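Local coordinates for protein chitinase (Paenibacillus sp. FPU-7, PDB 5GZT) that probably cleaves internal beta-1,4 links between N-acetylglucosamine units of chitin and chitodextrins, as a family 18 glycoside hydrolase, at residues I279-P284 and W623-D628; P284-W289 and Y306-I311; W408-Y413 and K461-S466. All coordinates share one frame; numbering follows the deposited sequence.

Interaction 1 of 3, residues I279-P284 and W623-D628; sequences IVSYIP and WEYSQD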
loop_
_atom_site.group_PDB
_atom_site.type_symbol
_atom_site.label_atom_id
_atom_site.label_comp_id
_atom_site.label_asym_id
_atom_site.label_seq_id
_atom_site.Cartn_x
_atom_site.Cartn_y
_atom_site.Cartn_z
ATOM N N ILE B 279 -1.720 -0.802 -0.076
ATOM C CA ILE B 279 -0.466 -1.018 0.679
ATOM C C ILE B 279 0.547 -0.087 0.119
ATOM O O ILE B 279 0.936 -0.232 -1.014
ATOM C CB ILE B 279 0.010 -2.450 0.630
ATOM C CG1 ILE B 279 -1.056 -3.389 1.244
ATOM C CG2 ILE B 279 1.313 -2.540 1.426
ATOM C CD1 ILE B 279 -0.775 -4.849 0.970
ATOM N N VAL B 280 0.854 0.961 0.866
ATOM C CA VAL B 280 1.817 1.960 0.477
ATOM C C VAL B 280 3.197 1.606 1.059
ATOM O O VAL B 280 3.397 1.692 2.255
ATOM C CB VAL B 280 1.416 3.340 0.963
ATOM C CG1 VAL B 280 2.544 4.344 0.754
ATOM C CG2 VAL B 280 0.187 3.798 0.167
ATOM N N SER B 281 4.080 1.158 0.188
ATOM C CA SER B 281 5.479 0.854 0.508
ATOM C C SER B 281 6.420 2.027 0.224
ATOM O O SER B 281 6.621 2.375 -0.924
ATOM C CB SER B 281 5.913 -0.412 -0.246
ATOM O OG SER B 281 7.330 -0.652 -0.138
ATOM N N TYR B 282 6.948 2.668 1.258
ATOM C CA TYR B 282 7.961 3.721 1.112
ATOM C C TYR B 282 9.251 3.016 0.758
ATOM O O TYR B 282 9.570 1.987 1.367
ATOM C CB TYR B 282 8.201 4.540 2.385
ATOM C CG TYR B 282 7.303 5.745 2.551
ATOM C CD1 TYR B 282 6.054 5.631 3.154
ATOM C CD2 TYR B 282 7.683 6.997 2.130
ATOM C CE1 TYR B 282 5.235 6.746 3.341
ATOM C CE2 TYR B 282 6.845 8.097 2.304
ATOM C CZ TYR B 282 5.613 7.974 2.905
ATOM O OH TYR B 282 4.780 9.062 3.127
ATOM N N ILE B 283 9.973 3.559 -0.226
ATOM C CA ILE B 283 11.243 3.020 -0.706
ATOM C C ILE B 283 12.240 4.149 -0.688
ATOM O O ILE B 283 11.986 5.171 -1.276
ATOM C CB ILE B 283 11.109 2.497 -2.138
ATOM C CG1 ILE B 283 10.471 1.108 -2.120
ATOM C CG2 ILE B 283 12.480 2.419 -2.830
ATOM C CD1 ILE B 283 11.469 -0.046 -2.083
ATOM N N PRO B 284 13.408 3.958 -0.044
ATOM C CA PRO B 284 14.319 5.039 0.158
ATOM C C PRO B 284 15.155 5.317 -1.102
ATOM O O PRO B 284 15.614 4.392 -1.771
ATOM C CB PRO B 284 15.265 4.501 1.236
ATOM C CG PRO B 284 15.258 3.055 1.035
ATOM C CD PRO B 284 13.858 2.725 0.619
ATOM N N TRP B 623 7.084 2.497 6.582
ATOM C CA TRP B 623 8.394 3.049 6.415
ATOM C C TRP B 623 9.381 2.056 7.004
ATOM O O TRP B 623 9.265 1.769 8.204
ATOM C CB TRP B 623 8.534 4.313 7.258
ATOM C CG TRP B 623 9.906 4.876 7.145
ATOM C CD1 TRP B 623 10.983 4.626 7.951
ATOM C CD2 TRP B 623 10.352 5.770 6.151
ATOM N NE1 TRP B 623 12.067 5.305 7.506
ATOM C CE2 TRP B 623 11.728 6.008 6.391
ATOM C CE3 TRP B 623 9.745 6.395 5.084
ATOM C CZ2 TRP B 623 12.498 6.827 5.574
ATOM C CZ3 TRP B 623 10.537 7.233 4.249
ATOM C CH2 TRP B 623 11.863 7.467 4.525
ATOM N N GLU B 624 10.324 1.496 6.243
ATOM C CA GLU B 624 10.374 1.529 4.795
ATOM C C GLU B 624 10.837 0.143 4.311
ATOM O O GLU B 624 11.428 -0.642 5.074
ATOM C CB GLU B 624 11.241 2.694 4.240
ATOM C CG GLU B 624 12.612 2.980 4.887
ATOM C CD GLU B 624 13.740 2.143 4.315
ATOM O OE1 GLU B 624 14.858 2.460 4.642
ATOM O OE2 GLU B 624 13.514 1.145 3.597
ATOM N N TYR B 625 10.485 -0.157 3.073
ATOM C CA TYR B 625 10.529 -1.539 2.528
ATOM C C TYR B 625 11.872 -2.216 2.717
ATOM O O TYR B 625 11.891 -3.416 2.990
ATOM C CB TYR B 625 10.103 -1.556 1.073
ATOM C CG TYR B 625 10.014 -2.924 0.415
ATOM C CD1 TYR B 625 8.858 -3.651 0.439
ATOM C CD2 TYR B 625 11.128 -3.486 -0.253
ATOM C CE1 TYR B 625 8.790 -4.932 -0.083
ATOM C CE2 TYR B 625 11.028 -4.725 -0.874
ATOM C CZ TYR B 625 9.878 -5.445 -0.772
ATOM O OH TYR B 625 9.746 -6.707 -1.339
ATOM N N SER B 626 12.964 -1.458 2.607
ATOM C CA SER B 626 14.312 -2.082 2.640
ATOM C C SER B 626 14.771 -2.584 4.008
ATOM O O SER B 626 15.819 -3.249 4.131
ATOM C CB SER B 626 15.363 -1.109 2.077
ATOM O OG SER B 626 15.755 -0.045 2.973
ATOM N N GLN B 627 14.032 -2.234 5.071
ATOM C CA GLN B 627 14.392 -2.641 6.442
ATOM C C GLN B 627 13.861 -3.986 6.843
ATOM O O GLN B 627 14.164 -4.458 7.932
ATOM C CB GLN B 627 13.836 -1.566 7.393
ATOM C CG GLN B 627 14.426 -0.190 7.215
ATOM C CD GLN B 627 13.658 0.901 7.977
ATOM O OE1 GLN B 627 12.419 0.834 8.232
ATOM N NE2 GLN B 627 14.359 1.912 8.316
ATOM N N ASP B 628 13.096 -4.620 5.962
ATOM C CA ASP B 628 12.452 -5.898 6.256
ATOM C C ASP B 628 13.489 -7.068 6.305
ATOM O O ASP B 628 14.638 -6.916 5.985
ATOM C CB ASP B 628 11.433 -6.131 5.174
ATOM C CG ASP B 628 10.328 -7.019 5.539
ATOM O OD1 ASP B 628 10.345 -7.742 6.590
ATOM O OD2 ASP B 628 9.401 -6.990 4.697
#
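Tyr-282 and Tyr-625 are joined backbone to backbone: Tyr-625 N donates to Tyr-282 O over 2.9 Å, nearly straight at the hydrogen and lined up with the carbonyl. The side chains of Tyr-282 and Trp-623 cross at about a right angle, CD2 of Tyr-282 lying 3.6 Å from CZ3 of Trp-623, close to the indole plane at its edge, with the ring planes inclined by 56°. The Tyr-282 hydroxyl goes on to Asp-407. Tyr-625 has CG anti to its backbone N (chi1 -176°); its CB comes closest, 3.2 Å from OG of Ser-281 and 3.8 Å from CD1 of Ile-283, and the near side of the ring, CD1 and CD2, also touches these two residues, while the hydroxyl leads away to Asp-297 N. The Ile-283 and Tyr-625 side chains run side by side. Glu-624 follows a cis peptide; its CG sits between the backbone N and the carbonyl carbon (chi1 44°) and lies over one face of the Trp-623 indole. A bend at chi2 carries the carboxylate across Pro-284, with OE2 3.4 Å from Pro-284 CD. OE2 is gripped twice, by Ser-626 OG at 2.6 Å on its syn lone pair and by Ser-626 N at 2.8 Å. The contact lies where the first and last strands of the TIM barrel adjoin; in family 18 relatives the tryptophan before such a cis bond floors the sugar-binding cleft. The two donors on OE2 would favour a charged carboxylate, whereas buried Ser-281 OG has no polar partner in the model and meets carbons of Tyr-625 here.

Interaction 2 of 3, residues P284-W289 and Y306-I311; sequences PAWVDW and YAFGRI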
loop_
_atom_site.group_PDB
_atom_site.type_symbol
_atom_site.label_atom_id
_atom_site.label_comp_id
_atom_site.label_asym_id
_atom_site.label_seq_id
_atom_site.Cartn_x
_atom_site.Cartn_y
_atom_site.Cartn_z
ATOM N N PRO B 284 13.408 3.958 -0.044
ATOM C CA PRO B 284 14.319 5.039 0.158
ATOM C C PRO B 284 15.155 5.317 -1.102
ATOM O O PRO B 284 15.614 4.392 -1.771
ATOM C CB PRO B 284 15.265 4.501 1.236
ATOM C CG PRO B 284 15.258 3.055 1.035
ATOM C CD PRO B 284 13.858 2.725 0.619
ATOM N N ALA B 285 15.416 6.580 -1.317
ATOM C CA ALA B 285 16.136 7.041 -2.497
ATOM C C ALA B 285 17.607 6.738 -2.412
ATOM O O ALA B 285 18.280 6.704 -3.434
ATOM C CB ALA B 285 15.936 8.539 -2.668
ATOM N N TRP B 286 18.080 6.471 -1.212
ATOM C CA TRP B 286 19.513 6.393 -0.918
ATOM C C TRP B 286 20.014 4.979 -0.992
ATOM O O TRP B 286 21.133 4.733 -0.642
ATOM C CB TRP B 286 19.828 7.027 0.463
ATOM C CG TRP B 286 18.874 6.717 1.591
ATOM C CD1 TRP B 286 18.879 5.613 2.406
ATOM C CD2 TRP B 286 17.783 7.529 2.045
ATOM N NE1 TRP B 286 17.854 5.700 3.347
ATOM C CE2 TRP B 286 17.141 6.830 3.104
ATOM C CE3 TRP B 286 17.250 8.749 1.620
ATOM C CZ2 TRP B 286 16.050 7.355 3.799
ATOM C CZ3 TRP B 286 16.149 9.248 2.258
ATOM C CH2 TRP B 286 15.558 8.567 3.347
ATOM N N VAL B 287 19.167 4.023 -1.343
ATOM C CA VAL B 287 19.645 2.716 -1.751
ATOM C C VAL B 287 19.789 2.774 -3.273
ATOM O O VAL B 287 18.945 3.412 -4.008
ATOM C CB VAL B 287 18.654 1.601 -1.295
ATOM C CG1 VAL B 287 19.002 0.223 -1.855
ATOM C CG2 VAL B 287 18.595 1.569 0.224
ATOM N N ASP B 288 20.822 2.095 -3.749
ATOM C CA ASP B 288 21.048 1.983 -5.177
ATOM C C ASP B 288 20.297 0.813 -5.664
ATOM O O ASP B 288 20.745 -0.314 -5.548
ATOM C CB ASP B 288 22.550 1.904 -5.475
ATOM C CG ASP B 288 22.862 1.770 -6.957
ATOM O OD1 ASP B 288 22.011 1.357 -7.795
ATOM O OD2 ASP B 288 23.991 2.092 -7.253
ATOM N N TRP B 289 19.087 1.068 -6.176
ATOM C CA TRP B 289 18.190 -0.005 -6.477
ATOM C C TRP B 289 18.644 -0.839 -7.631
ATOM O O TRP B 289 18.279 -2.016 -7.691
ATOM C CB TRP B 289 16.735 0.474 -6.639
ATOM C CG TRP B 289 16.223 0.811 -5.303
ATOM C CD1 TRP B 289 16.002 2.036 -4.791
ATOM C CD2 TRP B 289 15.964 -0.116 -4.257
ATOM N NE1 TRP B 289 15.630 1.943 -3.483
ATOM C CE2 TRP B 289 15.586 0.624 -3.129
ATOM C CE3 TRP B 289 16.014 -1.517 -4.173
ATOM C CZ2 TRP B 289 15.253 0.034 -1.915
ATOM C CZ3 TRP B 289 15.662 -2.120 -2.976
ATOM C CH2 TRP B 289 15.283 -1.332 -1.844
ATOM N N TYR B 306 8.509 6.874 -3.684
ATOM C CA TYR B 306 9.951 7.138 -3.762
ATOM C C TYR B 306 10.246 8.232 -2.783
ATOM O O TYR B 306 9.737 9.353 -2.895
ATOM C CB TYR B 306 10.408 7.515 -5.171
ATOM C CG TYR B 306 11.925 7.582 -5.347
ATOM C CD1 TYR B 306 12.676 6.434 -5.349
ATOM C CD2 TYR B 306 12.576 8.785 -5.498
ATOM C CE1 TYR B 306 14.055 6.475 -5.509
ATOM C CE2 TYR B 306 13.952 8.846 -5.693
ATOM C CZ TYR B 306 14.688 7.689 -5.679
ATOM O OH TYR B 306 16.042 7.729 -5.884
ATOM N N ALA B 307 11.022 7.873 -1.741
ATOM C CA ALA B 307 11.279 8.742 -0.650
ATOM C C ALA B 307 12.750 9.221 -0.716
ATOM O O ALA B 307 13.673 8.520 -0.237
ATOM C CB ALA B 307 11.042 8.001 0.621
ATOM N N PHE B 308 13.028 10.404 -1.221
ATOM C CA PHE B 308 12.138 11.534 -1.391
ATOM C C PHE B 308 12.683 12.450 -2.510
ATOM O O PHE B 308 13.942 12.515 -2.815
ATOM C CB PHE B 308 12.164 12.402 -0.147
ATOM C CG PHE B 308 11.581 11.745 1.093
ATOM C CD1 PHE B 308 10.192 11.659 1.261
ATOM C CD2 PHE B 308 12.398 11.323 2.122
ATOM C CE1 PHE B 308 9.648 11.117 2.392
ATOM C CE2 PHE B 308 11.880 10.748 3.269
ATOM C CZ PHE B 308 10.509 10.636 3.412
ATOM N N GLY B 309 11.735 13.180 -3.082
ATOM C CA GLY B 309 12.042 14.418 -3.735
ATOM C C GLY B 309 12.216 15.520 -2.752
ATOM O O GLY B 309 11.655 15.501 -1.676
ATOM N N ARG B 310 12.998 16.532 -3.140
ATOM C CA ARG B 310 13.328 17.631 -2.266
ATOM C C ARG B 310 13.029 19.009 -2.875
ATOM O O ARG B 310 12.734 19.167 -4.076
ATOM C CB ARG B 310 14.777 17.499 -1.822
ATOM C CG ARG B 310 15.050 16.333 -0.855
ATOM C CD ARG B 310 14.326 16.583 0.450
ATOM N NE ARG B 310 14.134 15.459 1.351
ATOM C CZ ARG B 310 14.978 15.100 2.319
ATOM N NH1 ARG B 310 16.120 15.722 2.500
ATOM N NH2 ARG B 310 14.651 14.111 3.134
ATOM N N ILE B 311 13.106 20.007 -2.023
ATOM C CA ILE B 311 12.889 21.352 -2.491
ATOM C C ILE B 311 14.172 22.186 -2.513
ATOM O O ILE B 311 14.761 22.455 -1.465
ATOM C CB ILE B 311 11.848 22.035 -1.633
ATOM C CG1 ILE B 311 10.570 21.171 -1.644
ATOM C CG2 ILE B 311 11.580 23.456 -2.155
ATOM C CD1 ILE B 311 9.527 21.644 -0.678
#
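Ala-285 and Tyr-306 meet methyl to phenol, the alanine CB lying 3.3 Å from Tyr-306 OH and 3.4 Å from Tyr-306 CZ, so that it presses on the hydroxyl end of the ring. Tyr-306 has CG anti to its backbone N (chi1 -171°), and CE1, CZ and OH of its ring lie against CA and CB of Ala-285. The hydroxyl is engaged by Asp-344 and Asn-347, both on the helix 344-352 that packs outside the strand. A phenylalanine in place of Tyr-306 would probably leave Asp-344 OD1 and Asn-347 ND2 without their hydroxyl partner and take away the closest approach to the Ala-285 methyl. The backbone of Ala-285 is held too: its N donates to Ala-307 O at 2.8 Å, from above the carbonyl plane and with a bent N-H...O angle of 143°. Pro-284 pairs with Ala-307 as a parallel beta bridge, the last rung before strand 264-284 gives way to a type I turn running from Pro-284 to Val-287. These are the first two strands of the family 18 TIM barrel at the ends of which the substrate cleft lies in relatives. Ala-307 O belongs to the cis peptide before Phe-308, and CZ3 of Trp-286 also comes to 3.6 Å from it. The Ala-307 methyl lies over the centre of the Phe-308 ring, whose CE2 stands 4.3 Å from CH2 of Trp-286, at the indole edge. One face of the same indole is covered by Pro-284 CB, offset toward the rim. Inside the turn, Trp-289 NE1 reaches back to Pro-284 O at 3.0 Å, with the oxygen close to the indole plane.

Interaction 3 of 3, residues W408-Y413 and K461-S466; sequences WEYPVY and KTYTDS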
loop_
_atom_site.group_PDB
_atom_site.type_symbol
_atom_site.label_atom_id
_atom_site.label_comp_id
_atom_site.label_asym_id
_atom_site.label_seq_id
_atom_site.Cartn_x
_atom_site.Cartn_y
_atom_site.Cartn_z
ATOM N N TRP B 408 5.301 17.104 4.551
ATOM C CA TRP B 408 5.867 18.257 5.229
ATOM C C TRP B 408 5.861 18.053 6.704
ATOM O O TRP B 408 4.797 17.836 7.360
ATOM C CB TRP B 408 5.090 19.498 4.786
ATOM C CG TRP B 408 5.322 20.885 5.357
ATOM C CD1 TRP B 408 6.105 21.297 6.392
ATOM C CD2 TRP B 408 4.643 22.054 4.877
ATOM N NE1 TRP B 408 5.943 22.659 6.585
ATOM C CE2 TRP B 408 5.018 23.125 5.695
ATOM C CE3 TRP B 408 3.717 22.273 3.828
ATOM C CZ2 TRP B 408 4.556 24.423 5.488
ATOM C CZ3 TRP B 408 3.206 23.590 3.651
ATOM C CH2 TRP B 408 3.647 24.627 4.471
ATOM N N GLU B 409 7.047 18.175 7.284
ATOM C CA GLU B 409 7.271 17.758 8.661
ATOM C C GLU B 409 7.834 18.899 9.472
ATOM O O GLU B 409 9.005 18.971 9.716
ATOM C CB GLU B 409 8.129 16.455 8.721
ATOM C CG GLU B 409 7.607 15.332 7.797
ATOM C CD GLU B 409 8.234 13.945 8.037
ATOM O OE1 GLU B 409 8.876 13.778 9.065
ATOM O OE2 GLU B 409 8.054 13.027 7.202
ATOM N N TYR B 410 7.009 19.818 9.953
ATOM C CA TYR B 410 5.552 19.885 9.796
ATOM C C TYR B 410 5.120 21.399 9.781
ATOM O O TYR B 410 5.771 22.246 10.417
ATOM C CB TYR B 410 4.851 19.213 10.996
ATOM C CG TYR B 410 5.351 17.812 11.372
ATOM C CD1 TYR B 410 4.807 16.669 10.780
ATOM C CD2 TYR B 410 6.363 17.655 12.320
ATOM C CE1 TYR B 410 5.260 15.394 11.125
ATOM C CE2 TYR B 410 6.817 16.398 12.681
ATOM C CZ TYR B 410 6.258 15.269 12.082
ATOM O OH TYR B 410 6.739 14.031 12.437
ATOM N N PRO B 411 3.985 21.712 9.157
ATOM C CA PRO B 411 3.406 23.076 9.227
ATOM C C PRO B 411 3.432 23.702 10.617
ATOM O O PRO B 411 3.176 23.032 11.601
ATOM C CB PRO B 411 1.966 22.867 8.752
ATOM C CG PRO B 411 2.093 21.759 7.812
ATOM C CD PRO B 411 3.116 20.813 8.406
ATOM N N VAL B 412 3.815 24.988 10.680
ATOM C CA VAL B 412 3.562 25.872 11.820
ATOM C C VAL B 412 4.640 25.748 12.861
ATOM O O VAL B 412 5.384 26.707 13.109
ATOM C CB VAL B 412 2.165 25.732 12.481
ATOM C CG1 VAL B 412 2.040 26.680 13.663
ATOM C CG2 VAL B 412 1.057 26.014 11.486
ATOM N N TYR B 413 4.747 24.561 13.444
ATOM C CA TYR B 413 5.745 24.306 14.478
ATOM C C TYR B 413 7.101 23.805 13.891
ATOM O O TYR B 413 8.125 23.845 14.554
ATOM C CB TYR B 413 5.157 23.396 15.583
ATOM C CG TYR B 413 4.748 21.953 15.191
ATOM C CD1 TYR B 413 3.583 21.701 14.476
ATOM C CD2 TYR B 413 5.507 20.855 15.603
ATOM C CE1 TYR B 413 3.198 20.412 14.155
ATOM C CE2 TYR B 413 5.131 19.561 15.276
ATOM C CZ TYR B 413 3.974 19.343 14.560
ATOM O OH TYR B 413 3.595 18.074 14.222
ATOM N N LYS B 461 -1.680 15.623 18.393
ATOM C CA LYS B 461 -2.673 16.680 18.443
ATOM C C LYS B 461 -2.063 18.020 17.922
ATOM O O LYS B 461 -2.745 18.725 17.204
ATOM C CB LYS B 461 -3.311 16.815 19.833
ATOM C CG LYS B 461 -4.356 17.943 19.799
ATOM C CD LYS B 461 -5.658 17.701 20.554
ATOM C CE LYS B 461 -6.514 18.996 20.636
ATOM N NZ LYS B 461 -5.762 20.124 21.328
ATOM N N THR B 462 -0.784 18.310 18.220
ATOM C CA THR B 462 -0.089 19.486 17.662
ATOM C C THR B 462 -0.171 19.530 16.156
ATOM O O THR B 462 -0.491 20.571 15.556
ATOM C CB THR B 462 1.372 19.515 18.069
ATOM O OG1 THR B 462 1.463 19.430 19.494
ATOM C CG2 THR B 462 2.053 20.789 17.610
ATOM N N TYR B 463 0.073 18.401 15.521
ATOM C CA TYR B 463 -0.079 18.355 14.087
ATOM C C TYR B 463 -1.527 18.649 13.602
ATOM O O TYR B 463 -1.695 19.378 12.656
ATOM C CB TYR B 463 0.374 16.998 13.500
ATOM C CG TYR B 463 0.276 16.988 12.006
ATOM C CD1 TYR B 463 -0.878 16.635 11.408
ATOM C CD2 TYR B 463 1.358 17.412 11.175
ATOM C CE1 TYR B 463 -1.020 16.683 10.015
ATOM C CE2 TYR B 463 1.223 17.459 9.788
ATOM C CZ TYR B 463 0.023 17.123 9.213
ATOM O OH TYR B 463 -0.179 17.054 7.842
ATOM N N THR B 464 -2.540 18.012 14.165
ATOM C CA THR B 464 -3.941 18.217 13.740
ATOM C C THR B 464 -4.436 19.721 13.927
ATOM O O THR B 464 -5.229 20.261 13.132
ATOM C CB THR B 464 -4.891 17.230 14.469
ATOM O OG1 THR B 464 -4.632 17.267 15.850
ATOM C CG2 THR B 464 -4.649 15.810 13.968
ATOM N N ASP B 465 -3.915 20.319 14.989
ATOM C CA ASP B 465 -4.063 21.742 15.335
ATOM C C ASP B 465 -3.346 22.683 14.370
ATOM O O ASP B 465 -3.633 23.863 14.385
ATOM C CB ASP B 465 -3.482 22.012 16.722
ATOM C CG ASP B 465 -4.404 21.582 17.862
ATOM O OD1 ASP B 465 -5.595 21.259 17.684
ATOM O OD2 ASP B 465 -3.912 21.614 18.983
ATOM N N SER B 466 -2.427 22.167 13.548
ATOM C CA SER B 466 -1.601 22.960 12.659
ATOM C C SER B 466 -2.048 22.881 11.213
ATOM O O SER B 466 -1.469 23.558 10.356
ATOM C CB SER B 466 -0.140 22.495 12.766
ATOM O OG SER B 466 0.346 22.664 14.100
HETATM O O HOH W 1 2.395 16.842 6.384
#
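Tyr-463 packs its ring against Tyr-410, Pro-411 and Tyr-413 and can be followed outward atom by atom. Its CB meets the hydroxyl of Tyr-413, with OH 3.5 Å away, and that same oxygen lies in the plane of the Tyr-463 ring, at its edge. One step on, CD2 touches CD1 of Tyr-410 at 3.6 Å; the two tyrosine side chains cross at about a right angle, ring planes 77° apart. CE2 then comes to 4.1 Å from Pro-411 CD. At the tip, the Tyr-463 hydroxyl donates to a water over 3.0 Å, and that water donates in turn to Trp-408 O. The bend follows the fourth strand of the TIM barrel and begins within the DxxDxDxE signature of family 18; Glu-409 falls at its final position, that of the general acid in relatives, and its CB is directed away from residues 461-466. Beside Tyr-463, Thr-462 sets CG2 squarely over the Tyr-413 ring in a CH-pi contact, 3.6 Å from the centroid. Ser-466 OG sits at the edge of that ring, 3.4 Å from Tyr-413 CD1, while donating to Thr-462 O at 2.7 Å.

Overall arrangement
Interactions 1 and 2 are one continuous patch, their centres 11 Å apart, with Pro-284 common to both. Ile-283 O faces Ala-307 N at 2.9 Å, probably a hydrogen bond, and Trp-623 CZ3 rests 3.5 Å from Phe-308 CZ, so residues beside two cis peptides pack together. Interaction 3 stands apart, its centre 24 Å from each of the others, yet its nearest atoms come to about 7 Å from interaction 1 and about 5 Å from interaction 2. Interactions 1 and 3 are related through the probable substrate cleft: Tyr-282 OH is hydrogen-bonded to Asp-407, which belongs, like Glu-409 in interaction 3, to the family signature.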